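Local coordinates for protein Pcdhgb2 (Mus musculus, PDB 5SZR) that probably acts as a calcium-dependent cell-adhesion protein that may help establish and maintain specific neuronal connections in the brain, here as its extracellular cadherin domains 3-6, at residues T117-D122 / I201-S206; L288-L293 / R312-D317; A336-V341 / L423-A428; Y369-A374 / Q403-A408. All blocks are in the same frame, centred on the assembly; numbering follows the deposited sequence.

Contact 1 (T117-D122 / I201-S206); sequences TPLPED and ITLHIS. With CA (calcium ion), chain N; CA (calcium ion), chain M.
L119 N gives its hydrogen to H204 O in a short, nearly straight bond of 2.6 Å. S206 N returns one to L119 O at 3.1 Å, from above the carbonyl plane. A third bond, from E121 N to S206 O, is longer at 3.3 Å. It probably helps to hold the backbone where the E121 side chain leaves for the metals. That side chain sits with CG between the backbone N and the carbonyl carbon (chi1 69°) and runs extended beyond CG. Its carboxylate bridges two calcium ions. OE1 binds one, and OE2 binds the other at 2.4 Å. OE2 also accepts from the backbone N of R175. E176, D207, V208 O and D210 share in these sites, as does D243 of the next repeat. This is the parallel pairing of the A' and G strands in a cadherin repeat of Greek-key topology, EC4, at its calcium-bound end. I205 packs on both neighbours. Its CG2 meets E121 CB at 3.5 Å, and its CD1 lies beside L119 CD2 at 4.0 Å. An alanine at I205 would probably open a gap beside L119 CD2 and let the base of the E121 side chain shift. On the other face, P118 CG rests on S206 CB at 3.7 Å, and S206 OG lies close to P120 CA.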
loop_
_atom_site.group_PDB
_atom_site.type_symbol
_atom_site.label_atom_id
_atom_site.label_comp_id
_atom_site.label_asym_id
_atom_site.label_seq_id
_atom_site.Cartn_x
_atom_site.Cartn_y
_atom_site.Cartn_z
ATOM N N THR A 117 -20.294 3.095 8.191
ATOM C CA THR A 117 -19.893 2.399 6.966
ATOM C C THR A 117 -19.727 3.337 5.760
ATOM O O THR A 117 -20.704 3.903 5.276
ATOM C CB THR A 117 -20.929 1.311 6.579
ATOM O OG1 THR A 117 -20.937 0.269 7.562
ATOM C CG2 THR A 117 -20.602 0.715 5.211
ATOM N N PRO A 118 -18.490 3.503 5.262
ATOM C CA PRO A 118 -17.242 2.971 5.811
ATOM C C PRO A 118 -16.734 3.809 6.975
ATOM O O PRO A 118 -17.256 4.898 7.224
ATOM C CB PRO A 118 -16.280 3.054 4.624
ATOM C CG PRO A 118 -16.770 4.227 3.855
ATOM C CD PRO A 118 -18.269 4.183 3.970
ATOM N N LEU A 119 -15.709 3.304 7.664
ATOM C CA LEU A 119 -15.165 3.954 8.846
ATOM C C LEU A 119 -13.853 4.634 8.486
ATOM O O LEU A 119 -12.872 3.937 8.184
ATOM C CB LEU A 119 -14.951 2.927 9.956
ATOM C CG LEU A 119 -14.455 3.415 11.316
ATOM C CD1 LEU A 119 -15.457 4.369 11.929
ATOM C CD2 LEU A 119 -14.204 2.240 12.243
ATOM N N PRO A 120 -13.783 5.969 8.490
ATOM C CA PRO A 120 -12.533 6.654 8.131
ATOM C C PRO A 120 -11.361 6.223 9.003
ATOM O O PRO A 120 -11.480 6.101 10.223
ATOM C CB PRO A 120 -12.869 8.133 8.346
ATOM C CG PRO A 120 -14.341 8.211 8.141
ATOM C CD PRO A 120 -14.909 6.909 8.630
ATOM N N GLU A 121 -10.213 6.010 8.357
ATOM C CA GLU A 121 -9.026 5.542 9.061
ATOM C C GLU A 121 -8.469 6.573 10.034
ATOM O O GLU A 121 -7.668 6.217 10.903
ATOM C CB GLU A 121 -7.942 5.155 8.056
ATOM C CG GLU A 121 -7.337 6.326 7.308
ATOM C CD GLU A 121 -6.230 5.892 6.372
ATOM O OE1 GLU A 121 -6.174 6.408 5.237
ATOM O OE2 GLU A 121 -5.425 5.025 6.769
ATOM N N ASP A 122 -8.855 7.841 9.906
ATOM C CA ASP A 122 -8.393 8.876 10.818
ATOM C C ASP A 122 -9.417 9.177 11.909
ATOM O O ASP A 122 -9.314 10.211 12.579
ATOM C CB ASP A 122 -8.029 10.146 10.041
ATOM C CG ASP A 122 -9.223 10.781 9.349
ATOM O OD1 ASP A 122 -9.152 11.988 9.035
ATOM O OD2 ASP A 122 -10.230 10.083 9.117
ATOM N N ILE A 201 -19.953 -7.979 12.832
ATOM C CA ILE A 201 -20.009 -6.668 12.199
ATOM C C ILE A 201 -18.783 -6.533 11.311
ATOM O O ILE A 201 -17.647 -6.632 11.791
ATOM C CB ILE A 201 -20.054 -5.536 13.236
ATOM C CG1 ILE A 201 -21.196 -5.757 14.227
ATOM C CG2 ILE A 201 -20.194 -4.190 12.546
ATOM C CD1 ILE A 201 -21.280 -4.691 15.287
ATOM N N THR A 202 -19.012 -6.311 10.020
ATOM C CA THR A 202 -17.932 -6.090 9.068
ATOM C C THR A 202 -17.670 -4.596 8.939
ATOM O O THR A 202 -18.599 -3.814 8.711
ATOM C CB THR A 202 -18.276 -6.689 7.705
ATOM O OG1 THR A 202 -18.295 -8.120 7.803
ATOM C CG2 THR A 202 -17.249 -6.267 6.661
ATOM N N LEU A 203 -16.408 -4.205 9.090
ATOM C CA LEU A 203 -16.002 -2.807 9.029
ATOM C C LEU A 203 -15.120 -2.569 7.812
ATOM O O LEU A 203 -14.115 -3.264 7.616
ATOM C CB LEU A 203 -15.261 -2.395 10.303
ATOM C CG LEU A 203 -16.113 -2.482 11.568
ATOM C CD1 LEU A 203 -15.349 -1.949 12.773
ATOM C CD2 LEU A 203 -17.415 -1.726 11.362
ATOM N N HIS A 204 -15.503 -1.592 7.000
ATOM C CA HIS A 204 -14.709 -1.145 5.867
ATOM C C HIS A 204 -14.009 0.150 6.258
ATOM O O HIS A 204 -14.671 1.130 6.616
ATOM C CB HIS A 204 -15.588 -0.938 4.636
ATOM C CG HIS A 204 -16.074 -2.214 4.024
ATOM N ND1 HIS A 204 -15.421 -3.416 4.195
ATOM C CD2 HIS A 204 -17.148 -2.477 3.242
ATOM C CE1 HIS A 204 -16.073 -4.364 3.546
ATOM N NE2 HIS A 204 -17.123 -3.821 2.960
ATOM N N ILE A 205 -12.682 0.147 6.208
ATOM C CA ILE A 205 -11.892 1.319 6.562
ATOM C C ILE A 205 -11.633 2.119 5.291
ATOM O O ILE A 205 -10.999 1.616 4.357
ATOM C CB ILE A 205 -10.572 0.923 7.239
ATOM C CG1 ILE A 205 -10.830 0.021 8.451
ATOM C CG2 ILE A 205 -9.797 2.164 7.646
ATOM C CD1 ILE A 205 -11.569 0.702 9.583
ATOM N N SER A 206 -12.127 3.354 5.250
ATOM C CA SER A 206 -11.966 4.200 4.075
ATOM C C SER A 206 -10.647 4.974 4.139
ATOM O O SER A 206 -10.068 5.184 5.209
ATOM C CB SER A 206 -13.147 5.165 3.935
ATOM O OG SER A 206 -13.271 5.986 5.079
HETATM CA CA CA N . -4.250 6.402 3.407
HETATM CA CA CA M . -3.008 5.258 6.966
HETATM O O HOH W 1 -0.508 5.373 6.769
HETATM O O HOH W 2 -2.838 5.492 9.342
#

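Contact 2 (L288-L293 / R312-D317); sequences LRSFQL and RVLVGD. With CA (calcium ion), chain Q.
The F291 ring and the V313 side chain lie side by side and point the same way. V313 CB sits over one ring face, 3.8 Å from the centroid and 22° off the normal, in a CH-pi contact offset toward the rim. F291 CG sits between the backbone N and the carbonyl carbon (chi1 58°), and the ring from there lies beside V313. V315 CG2 comes to the ring edge, near its plane, and F283 meets the ring edge-to-face. The strands are F and G of cadherin repeat EC5, an antiparallel hairpin. F291 and V313 form a hydrogen-bonded pair within it, with V313 N to F291 O at 3.0 Å. The opposite face is largely polar, with S290, Q292 and R312, though L314 CD2 packs against S290. R312 bends at chi3 (-76°), and its NH1 donates to S290 OG at 2.9 Å, with the oxygen in the guanidinium plane. S290 OG in turn donates to V313 O at 3.2 Å, from above the carbonyl plane. V313 O therefore has two donors, since F291 N binds it as well. Q292 CG lies over one guanidinium face, 3.6 Å above the plane. An alanine at R312 would probably leave S290 OG without this donor and Q292 without the guanidinium it lies over. Past the strand, D317 OD1 binds calcium at 2.5 Å. E226, E286, D320 and D360 share that ion.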
loop_
_atom_site.group_PDB
_atom_site.type_symbol
_atom_site.label_atom_id
_atom_site.label_comp_id
_atom_site.label_asym_id
_atom_site.label_seq_id
_atom_site.Cartn_x
_atom_site.Cartn_y
_atom_site.Cartn_z
ATOM N N LEU A 288 29.149 22.393 -21.429
ATOM C CA LEU A 288 28.705 22.063 -20.081
ATOM C C LEU A 288 28.850 20.569 -19.842
ATOM O O LEU A 288 28.310 19.758 -20.600
ATOM C CB LEU A 288 27.250 22.494 -19.865
ATOM C CG LEU A 288 26.648 22.296 -18.472
ATOM C CD1 LEU A 288 27.441 23.065 -17.420
ATOM C CD2 LEU A 288 25.198 22.737 -18.484
ATOM N N ARG A 289 29.571 20.213 -18.782
ATOM C CA ARG A 289 29.822 18.816 -18.463
ATOM C C ARG A 289 28.753 18.206 -17.570
ATOM O O ARG A 289 28.572 16.983 -17.597
ATOM C CB ARG A 289 31.194 18.670 -17.793
ATOM C CG ARG A 289 32.365 19.014 -18.712
ATOM C CD ARG A 289 33.520 19.635 -17.941
ATOM N NE ARG A 289 34.422 18.642 -17.368
ATOM C CZ ARG A 289 35.678 18.458 -17.764
ATOM N NH1 ARG A 289 36.185 19.204 -18.735
ATOM N NH2 ARG A 289 36.432 17.535 -17.185
ATOM N N SER A 290 28.028 19.021 -16.803
ATOM C CA SER A 290 27.114 18.495 -15.800
ATOM C C SER A 290 26.158 19.595 -15.356
ATOM O O SER A 290 26.506 20.778 -15.365
ATOM C CB SER A 290 27.889 17.941 -14.599
ATOM O OG SER A 290 27.017 17.368 -13.647
ATOM N N PHE A 291 24.948 19.190 -14.961
ATOM C CA PHE A 291 24.010 20.114 -14.339
ATOM C C PHE A 291 23.133 19.362 -13.348
ATOM O O PHE A 291 22.956 18.143 -13.436
ATOM C CB PHE A 291 23.152 20.860 -15.375
ATOM C CG PHE A 291 22.347 19.966 -16.273
ATOM C CD1 PHE A 291 21.032 19.662 -15.971
ATOM C CD2 PHE A 291 22.896 19.453 -17.436
ATOM C CE1 PHE A 291 20.283 18.844 -16.803
ATOM C CE2 PHE A 291 22.156 18.638 -18.275
ATOM C CZ PHE A 291 20.849 18.334 -17.960
ATOM N N GLN A 292 22.587 20.110 -12.394
ATOM C CA GLN A 292 21.799 19.549 -11.310
ATOM C C GLN A 292 20.332 19.928 -11.456
ATOM O O GLN A 292 19.988 20.972 -12.016
ATOM C CB GLN A 292 22.328 20.014 -9.953
ATOM C CG GLN A 292 23.046 18.919 -9.188
ATOM C CD GLN A 292 23.856 19.449 -8.023
ATOM O OE1 GLN A 292 24.359 20.575 -8.056
ATOM N NE2 GLN A 292 23.998 18.632 -6.985
ATOM N N LEU A 293 19.472 19.069 -10.917
ATOM C CA LEU A 293 18.041 19.128 -11.163
ATOM C C LEU A 293 17.313 18.610 -9.932
ATOM O O LEU A 293 17.735 17.618 -9.332
ATOM C CB LEU A 293 17.690 18.283 -12.394
ATOM C CG LEU A 293 16.401 18.541 -13.160
ATOM C CD1 LEU A 293 16.459 19.913 -13.806
ATOM C CD2 LEU A 293 16.205 17.450 -14.203
ATOM N N ARG A 312 21.264 14.462 -10.886
ATOM C CA ARG A 312 22.437 15.022 -11.539
ATOM C C ARG A 312 22.605 14.372 -12.906
ATOM O O ARG A 312 22.499 13.148 -13.038
ATOM C CB ARG A 312 23.698 14.826 -10.694
ATOM C CG ARG A 312 24.955 15.340 -11.376
ATOM C CD ARG A 312 26.176 15.251 -10.477
ATOM N NE ARG A 312 26.192 16.290 -9.449
ATOM C CZ ARG A 312 26.640 17.527 -9.646
ATOM N NH1 ARG A 312 27.105 17.888 -10.836
ATOM N NH2 ARG A 312 26.626 18.404 -8.653
ATOM N N VAL A 313 22.853 15.194 -13.918
ATOM C CA VAL A 313 22.981 14.735 -15.295
ATOM C C VAL A 313 24.417 14.986 -15.741
ATOM O O VAL A 313 24.890 16.129 -15.716
ATOM C CB VAL A 313 21.975 15.442 -16.216
ATOM C CG1 VAL A 313 22.151 14.983 -17.654
ATOM C CG2 VAL A 313 20.550 15.178 -15.729
ATOM N N LEU A 314 25.113 13.920 -16.131
ATOM C CA LEU A 314 26.491 14.005 -16.596
ATOM C C LEU A 314 26.508 13.918 -18.117
ATOM O O LEU A 314 26.108 12.900 -18.692
ATOM C CB LEU A 314 27.350 12.900 -15.981
ATOM C CG LEU A 314 27.691 13.107 -14.503
ATOM C CD1 LEU A 314 28.317 11.859 -13.898
ATOM C CD2 LEU A 314 28.621 14.304 -14.358
ATOM N N VAL A 315 26.951 14.991 -18.760
ATOM C CA VAL A 315 27.041 15.036 -20.215
ATOM C C VAL A 315 28.308 14.303 -20.639
ATOM O O VAL A 315 29.417 14.676 -20.240
ATOM C CB VAL A 315 27.039 16.486 -20.718
ATOM C CG1 VAL A 315 27.194 16.527 -22.230
ATOM C CG2 VAL A 315 25.760 17.187 -20.281
ATOM N N GLY A 316 28.148 13.253 -21.442
ATOM C CA GLY A 316 29.264 12.399 -21.807
ATOM C C GLY A 316 30.037 12.948 -22.996
ATOM O O GLY A 316 29.460 13.470 -23.945
ATOM N N ASP A 317 31.356 12.813 -22.934
ATOM C CA ASP A 317 32.217 13.307 -23.997
ATOM C C ASP A 317 32.239 12.326 -25.161
ATOM O O ASP A 317 32.445 11.124 -24.969
ATOM C CB ASP A 317 33.632 13.534 -23.467
ATOM C CG ASP A 317 34.563 14.109 -24.518
ATOM O OD1 ASP A 317 34.092 14.899 -25.365
ATOM O OD2 ASP A 317 35.766 13.768 -24.497
HETATM CA CA CA Q . 33.550 16.238 -27.359
#

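Contact 3 (A336-V341 / L423-A428); sequences ALFDMV and LHLIFA
V341 O accepts from A428 N at 2.7 Å and also takes a CA-H...O contact from F427 CA. It lies beyond a beta bulge in the parallel A'-G pairing of cadherin repeat EC6. Before the bulge the ladder is regular. H424 N binds A336 O, F338 N binds H424 O at 2.9 Å, and I426 N binds F338 O at 2.8 Å. Between F338 and V341 the register slips by one residue. There D339 O faces I426 O at 3.1 Å, two acceptors with no bond between them, and D339 CA makes a CA-H...O contact with I426 O. The two faces of the sheet differ. On the inner one F338 keeps CG beside the backbone N (chi1 -55°), and its side chain lies beside that of L425, with CD2 to L425 CD2 at 3.7 Å. L423 CD2 meets the ring edge at CE2. V351 of strand 350-357, in the opposing sheet, touches both L425 and V341. On the outer face L337 and I426 meet at their CD1 atoms, 3.5 Å apart. H424 shares that face. Its CB touches L337 CD1 at 4.0 Å, and its side chain touches a mannose carried by the protein. At the far end of the pair the side chains diverge, yet V341 CG1 still rests against F427 CE1 at 3.5 Å.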
loop_
_atom_site.group_PDB
_atom_site.type_symbol
_atom_site.label_atom_id
_atom_site.label_comp_id
_atom_site.label_asym_id
_atom_site.label_seq_id
_atom_site.Cartn_x
_atom_site.Cartn_y
_atom_site.Cartn_z
ATOM N N ALA A 336 55.507 22.658 -44.274
ATOM C CA ALA A 336 56.342 23.628 -43.578
ATOM C C ALA A 336 57.801 23.359 -43.918
ATOM O O ALA A 336 58.204 22.210 -44.121
ATOM C CB ALA A 336 56.132 23.576 -42.056
ATOM N N LEU A 337 58.594 24.424 -43.975
ATOM C CA LEU A 337 59.965 24.348 -44.461
ATOM C C LEU A 337 60.947 24.650 -43.337
ATOM O O LEU A 337 60.842 25.684 -42.673
ATOM C CB LEU A 337 60.182 25.318 -45.624
ATOM C CG LEU A 337 61.609 25.426 -46.172
ATOM C CD1 LEU A 337 62.149 24.055 -46.536
ATOM C CD2 LEU A 337 61.645 26.353 -47.371
ATOM N N PHE A 338 61.908 23.748 -43.142
ATOM C CA PHE A 338 63.000 23.931 -42.187
ATOM C C PHE A 338 64.293 23.617 -42.935
ATOM O O PHE A 338 64.652 22.446 -43.091
ATOM C CB PHE A 338 62.826 23.032 -40.965
ATOM C CG PHE A 338 61.505 23.209 -40.266
ATOM C CD1 PHE A 338 61.373 24.119 -39.230
ATOM C CD2 PHE A 338 60.399 22.468 -40.647
ATOM C CE1 PHE A 338 60.163 24.288 -38.589
ATOM C CE2 PHE A 338 59.184 22.631 -40.010
ATOM C CZ PHE A 338 59.066 23.543 -38.979
ATOM N N ASP A 339 64.993 24.654 -43.399
ATOM C CA ASP A 339 66.116 24.474 -44.312
ATOM C C ASP A 339 67.471 24.811 -43.700
ATOM O O ASP A 339 68.476 24.808 -44.418
ATOM C CB ASP A 339 65.899 25.299 -45.586
ATOM C CG ASP A 339 65.708 26.785 -45.313
ATOM O OD1 ASP A 339 65.249 27.498 -46.231
ATOM O OD2 ASP A 339 66.011 27.248 -44.193
ATOM N N MET A 340 67.540 25.101 -42.403
ATOM C CA MET A 340 68.802 25.478 -41.778
ATOM C C MET A 340 69.362 24.383 -40.874
ATOM O O MET A 340 70.137 24.677 -39.958
ATOM C CB MET A 340 68.638 26.781 -40.995
ATOM C CG MET A 340 68.411 28.019 -41.858
ATOM S SD MET A 340 69.921 28.742 -42.546
ATOM C CE MET A 340 70.095 27.852 -44.094
ATOM N N VAL A 341 69.008 23.125 -41.122
ATOM C CA VAL A 341 69.463 22.018 -40.284
ATOM C C VAL A 341 70.940 21.756 -40.550
ATOM O O VAL A 341 71.319 21.429 -41.683
ATOM C CB VAL A 341 68.623 20.752 -40.520
ATOM C CG1 VAL A 341 68.938 19.707 -39.457
ATOM C CG2 VAL A 341 67.139 21.092 -40.508
ATOM N N LEU A 423 56.499 18.021 -43.483
ATOM C CA LEU A 423 57.663 18.734 -42.972
ATOM C C LEU A 423 58.804 18.537 -43.955
ATOM O O LEU A 423 59.343 17.431 -44.068
ATOM C CB LEU A 423 58.055 18.226 -41.587
ATOM C CG LEU A 423 57.002 18.213 -40.484
ATOM C CD1 LEU A 423 57.627 17.656 -39.220
ATOM C CD2 LEU A 423 56.457 19.608 -40.250
ATOM N N HIS A 424 59.159 19.603 -44.669
ATOM C CA HIS A 424 60.333 19.611 -45.530
ATOM C C HIS A 424 61.538 19.973 -44.671
ATOM O O HIS A 424 61.656 21.108 -44.199
ATOM C CB HIS A 424 60.163 20.599 -46.682
ATOM C CG HIS A 424 58.966 20.329 -47.539
ATOM N ND1 HIS A 424 58.856 19.209 -48.334
ATOM C CD2 HIS A 424 57.833 21.045 -47.739
ATOM C CE1 HIS A 424 57.704 19.240 -48.980
ATOM N NE2 HIS A 424 57.065 20.344 -48.638
ATOM N N LEU A 425 62.423 19.007 -44.455
ATOM C CA LEU A 425 63.636 19.207 -43.673
ATOM C C LEU A 425 64.826 19.181 -44.625
ATOM O O LEU A 425 65.071 18.171 -45.293
ATOM C CB LEU A 425 63.766 18.137 -42.590
ATOM C CG LEU A 425 62.460 17.829 -41.851
ATOM C CD1 LEU A 425 62.657 16.734 -40.815
ATOM C CD2 LEU A 425 61.887 19.084 -41.207
ATOM N N ILE A 426 65.553 20.292 -44.697
ATOM C CA ILE A 426 66.621 20.475 -45.674
ATOM C C ILE A 426 67.911 20.776 -44.928
ATOM O O ILE A 426 68.005 21.793 -44.228
ATOM C CB ILE A 426 66.289 21.597 -46.667
ATOM C CG1 ILE A 426 64.946 21.319 -47.343
ATOM C CG2 ILE A 426 67.402 21.749 -47.697
ATOM C CD1 ILE A 426 64.599 22.322 -48.407
ATOM N N PHE A 427 68.901 19.901 -45.080
ATOM C CA PHE A 427 70.186 20.092 -44.427
ATOM C C PHE A 427 70.992 21.177 -45.123
ATOM O O PHE A 427 71.059 21.233 -46.354
ATOM C CB PHE A 427 70.982 18.789 -44.411
ATOM C CG PHE A 427 70.487 17.793 -43.407
ATOM C CD1 PHE A 427 70.797 17.933 -42.065
ATOM C CD2 PHE A 427 69.715 16.716 -43.804
ATOM C CE1 PHE A 427 70.340 17.015 -41.137
ATOM C CE2 PHE A 427 69.262 15.799 -42.883
ATOM C CZ PHE A 427 69.575 15.950 -41.549
ATOM N N ALA A 428 71.609 22.040 -44.324
ATOM C CA ALA A 428 72.457 23.097 -44.851
ATOM C C ALA A 428 73.885 22.592 -44.977
ATOM O O ALA A 428 74.411 21.954 -44.056
ATOM C CB ALA A 428 72.413 24.334 -43.953
#

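Contact 4 (Y369-A374 / Q403-A408); sequences YHVLQA and QRLLVA. With MAN (alpha-D-mannopyranose), chain B.
Strands 369-371 and 403-408 run antiparallel at 148°, with H370 and A408 as a hydrogen-bonded pair. These are strands C and F of cadherin repeat EC6, and a classic beta bulge interrupts strand C. L372 and Q373 both face L406, and both donate to L406 O. The bond from L372 N is short at 2.6 Å and nearly along the C=O axis. That from Q373 N is 3.3 Å and lies on a lone pair. L406 N returns a bond to Q373 O, which closes the far side of the bulge. The L372 side chain crosses that of L406 and reaches on to A408, with CD1 3.7 Å from A408 CB. Q373 lies alongside both L406 and R404. R404 is extended from CG to NE. Its NH2 donates to Q373 OE1 at 3.0 Å with an N-H...O angle of 163°, and the oxygen is in the guanidinium plane. NH1 adds only a weak bond to the same oxygen. The amide and guanidinium planes are turned 41° apart. On the other face A374 CB packs on L405 CD2 at 3.6 Å. A mannose carried by the protein, also held by D333, lies beside R404 and L406. R404 NH1 reaches its O4 in a weak bond of 3.3 Å, while L406 CD1 touches its C2 at 3.7 Å.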
loop_
_atom_site.group_PDB
_atom_site.type_symbol
_atom_site.label_atom_id
_atom_site.label_comp_id
_atom_site.label_asym_id
_atom_site.label_seq_id
_atom_site.Cartn_x
_atom_site.Cartn_y
_atom_site.Cartn_z
ATOM N N TYR A 369 51.613 11.084 -32.077
ATOM C CA TYR A 369 52.220 11.598 -33.296
ATOM C C TYR A 369 52.892 10.461 -34.053
ATOM O O TYR A 369 53.649 9.684 -33.464
ATOM C CB TYR A 369 53.231 12.694 -32.956
ATOM C CG TYR A 369 52.600 13.890 -32.273
ATOM C CD1 TYR A 369 52.258 15.023 -33.000
ATOM C CD2 TYR A 369 52.335 13.880 -30.906
ATOM C CE1 TYR A 369 51.677 16.116 -32.388
ATOM C CE2 TYR A 369 51.747 14.972 -30.279
ATOM C CZ TYR A 369 51.417 16.084 -31.026
ATOM O OH TYR A 369 50.838 17.173 -30.415
ATOM N N HIS A 370 52.621 10.367 -35.353
ATOM C CA HIS A 370 53.084 9.249 -36.161
ATOM C C HIS A 370 53.671 9.741 -37.474
ATOM O O HIS A 370 53.183 10.715 -38.057
ATOM C CB HIS A 370 51.945 8.270 -36.450
ATOM C CG HIS A 370 51.224 7.805 -35.224
ATOM N ND1 HIS A 370 51.530 6.625 -34.584
ATOM C CD2 HIS A 370 50.211 8.365 -34.521
ATOM C CE1 HIS A 370 50.734 6.475 -33.540
ATOM N NE2 HIS A 370 49.926 7.518 -33.478
ATOM N N VAL A 371 54.721 9.061 -37.932
ATOM C CA VAL A 371 55.292 9.290 -39.256
ATOM C C VAL A 371 54.543 8.415 -40.250
ATOM O O VAL A 371 54.558 7.185 -40.137
ATOM C CB VAL A 371 56.797 8.978 -39.282
ATOM C CG1 VAL A 371 57.323 9.005 -40.725
ATOM C CG2 VAL A 371 57.565 9.968 -38.422
ATOM N N LEU A 372 53.888 9.040 -41.226
ATOM C CA LEU A 372 53.239 8.258 -42.271
ATOM C C LEU A 372 54.189 7.967 -43.428
ATOM O O LEU A 372 54.210 6.844 -43.947
ATOM C CB LEU A 372 51.992 8.985 -42.783
ATOM C CG LEU A 372 50.969 9.428 -41.730
ATOM C CD1 LEU A 372 49.798 10.139 -42.400
ATOM C CD2 LEU A 372 50.474 8.248 -40.879
ATOM N N GLN A 373 54.982 8.958 -43.835
ATOM C CA GLN A 373 55.939 8.805 -44.920
ATOM C C GLN A 373 57.242 9.475 -44.523
ATOM O O GLN A 373 57.234 10.517 -43.859
ATOM C CB GLN A 373 55.412 9.414 -46.224
ATOM C CG GLN A 373 54.164 8.749 -46.764
ATOM C CD GLN A 373 53.523 9.536 -47.890
ATOM O OE1 GLN A 373 53.930 10.660 -48.194
ATOM N NE2 GLN A 373 52.510 8.949 -48.516
ATOM N N ALA A 374 58.356 8.869 -44.925
ATOM C CA ALA A 374 59.679 9.413 -44.655
ATOM C C ALA A 374 60.576 9.144 -45.851
ATOM O O ALA A 374 60.607 8.017 -46.357
ATOM C CB ALA A 374 60.288 8.800 -43.391
ATOM N N GLN A 403 64.999 16.427 -47.238
ATOM C CA GLN A 403 64.254 15.353 -46.601
ATOM C C GLN A 403 62.801 15.770 -46.431
ATOM O O GLN A 403 62.488 16.960 -46.327
ATOM C CB GLN A 403 64.857 14.986 -45.240
ATOM C CG GLN A 403 66.261 14.418 -45.327
ATOM C CD GLN A 403 66.271 12.987 -45.818
ATOM O OE1 GLN A 403 65.274 12.271 -45.694
ATOM N NE2 GLN A 403 67.398 12.559 -46.377
ATOM N N ARG A 404 61.914 14.782 -46.399
ATOM C CA ARG A 404 60.485 15.049 -46.304
ATOM C C ARG A 404 59.823 14.041 -45.380
ATOM O O ARG A 404 60.008 12.831 -45.543
ATOM C CB ARG A 404 59.831 15.002 -47.685
ATOM C CG ARG A 404 58.317 15.058 -47.658
ATOM C CD ARG A 404 57.766 14.916 -49.065
ATOM N NE ARG A 404 56.310 14.959 -49.098
ATOM C CZ ARG A 404 55.525 13.929 -48.800
ATOM N NH1 ARG A 404 54.208 14.063 -48.866
ATOM N NH2 ARG A 404 56.054 12.768 -48.430
ATOM N N LEU A 405 59.051 14.549 -44.418
ATOM C CA LEU A 405 58.273 13.739 -43.489
ATOM C C LEU A 405 56.800 14.109 -43.604
ATOM O O LEU A 405 56.455 15.296 -43.611
ATOM C CB LEU A 405 58.725 13.951 -42.040
ATOM C CG LEU A 405 60.052 13.439 -41.481
ATOM C CD1 LEU A 405 60.095 13.736 -39.991
ATOM C CD2 LEU A 405 60.227 11.958 -41.722
ATOM N N LEU A 406 55.936 13.097 -43.679
ATOM C CA LEU A 406 54.489 13.283 -43.603
ATOM C C LEU A 406 54.033 12.732 -42.258
ATOM O O LEU A 406 54.048 11.516 -42.043
ATOM C CB LEU A 406 53.772 12.592 -44.762
ATOM C CG LEU A 406 52.239 12.599 -44.678
ATOM C CD1 LEU A 406 51.710 14.024 -44.578
ATOM C CD2 LEU A 406 51.614 11.879 -45.866
ATOM N N VAL A 407 53.632 13.622 -41.356
ATOM C CA VAL A 407 53.324 13.251 -39.981
ATOM C C VAL A 407 51.829 13.384 -39.728
ATOM O O VAL A 407 51.137 14.214 -40.329
ATOM C CB VAL A 407 54.121 14.096 -38.965
ATOM C CG1 VAL A 407 55.615 13.950 -39.208
ATOM C CG2 VAL A 407 53.700 15.556 -39.039
ATOM N N ALA A 408 51.334 12.554 -38.813
ATOM C CA ALA A 408 49.930 12.547 -38.433
ATOM C C ALA A 408 49.828 12.665 -36.921
ATOM O O ALA A 408 50.491 11.921 -36.189
ATOM C CB ALA A 408 49.231 11.268 -38.917
HETATM C C1 MAN B . 51.943 17.684 -46.816
HETATM C C2 MAN B . 50.847 16.651 -47.074
HETATM C C3 MAN B . 51.243 15.785 -48.274
HETATM C C4 MAN B . 51.528 16.655 -49.509
HETATM C C5 MAN B . 52.601 17.714 -49.196
HETATM C C6 MAN B . 52.750 18.733 -50.323
HETATM O O2 MAN B . 49.613 17.291 -47.428
HETATM O O3 MAN B . 50.256 14.801 -48.584
HETATM O O4 MAN B . 51.986 15.837 -50.573
HETATM O O5 MAN B . 52.258 18.451 -47.975
HETATM O O6 MAN B . 53.818 19.624 -50.005
#

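In the fold
All four contacts join strands of the A'-G-F-C sheet in successive cadherin repeats. Contacts 1 and 3 are the same parallel edge pairing in two repeats, their centres 97 Å apart. Contact 1 ends in a glutamate that bridges two calcium ions, whereas contact 3 lies away from the annotated sites. Contact 2 sits between them and does not touch either. It also ends in a calcium ligand, at the following junction. Contacts 3 and 4 share one sheet: L425 O lies 2.6 Å from Q403 N, a probable hydrogen bond, and L425 packs on L405. Each contact is part core and part surface. Aliphatic and aromatic side chains fill the inner faces, while the outer faces of contacts 2 and 4 carry arginines, the latter beside a mannose.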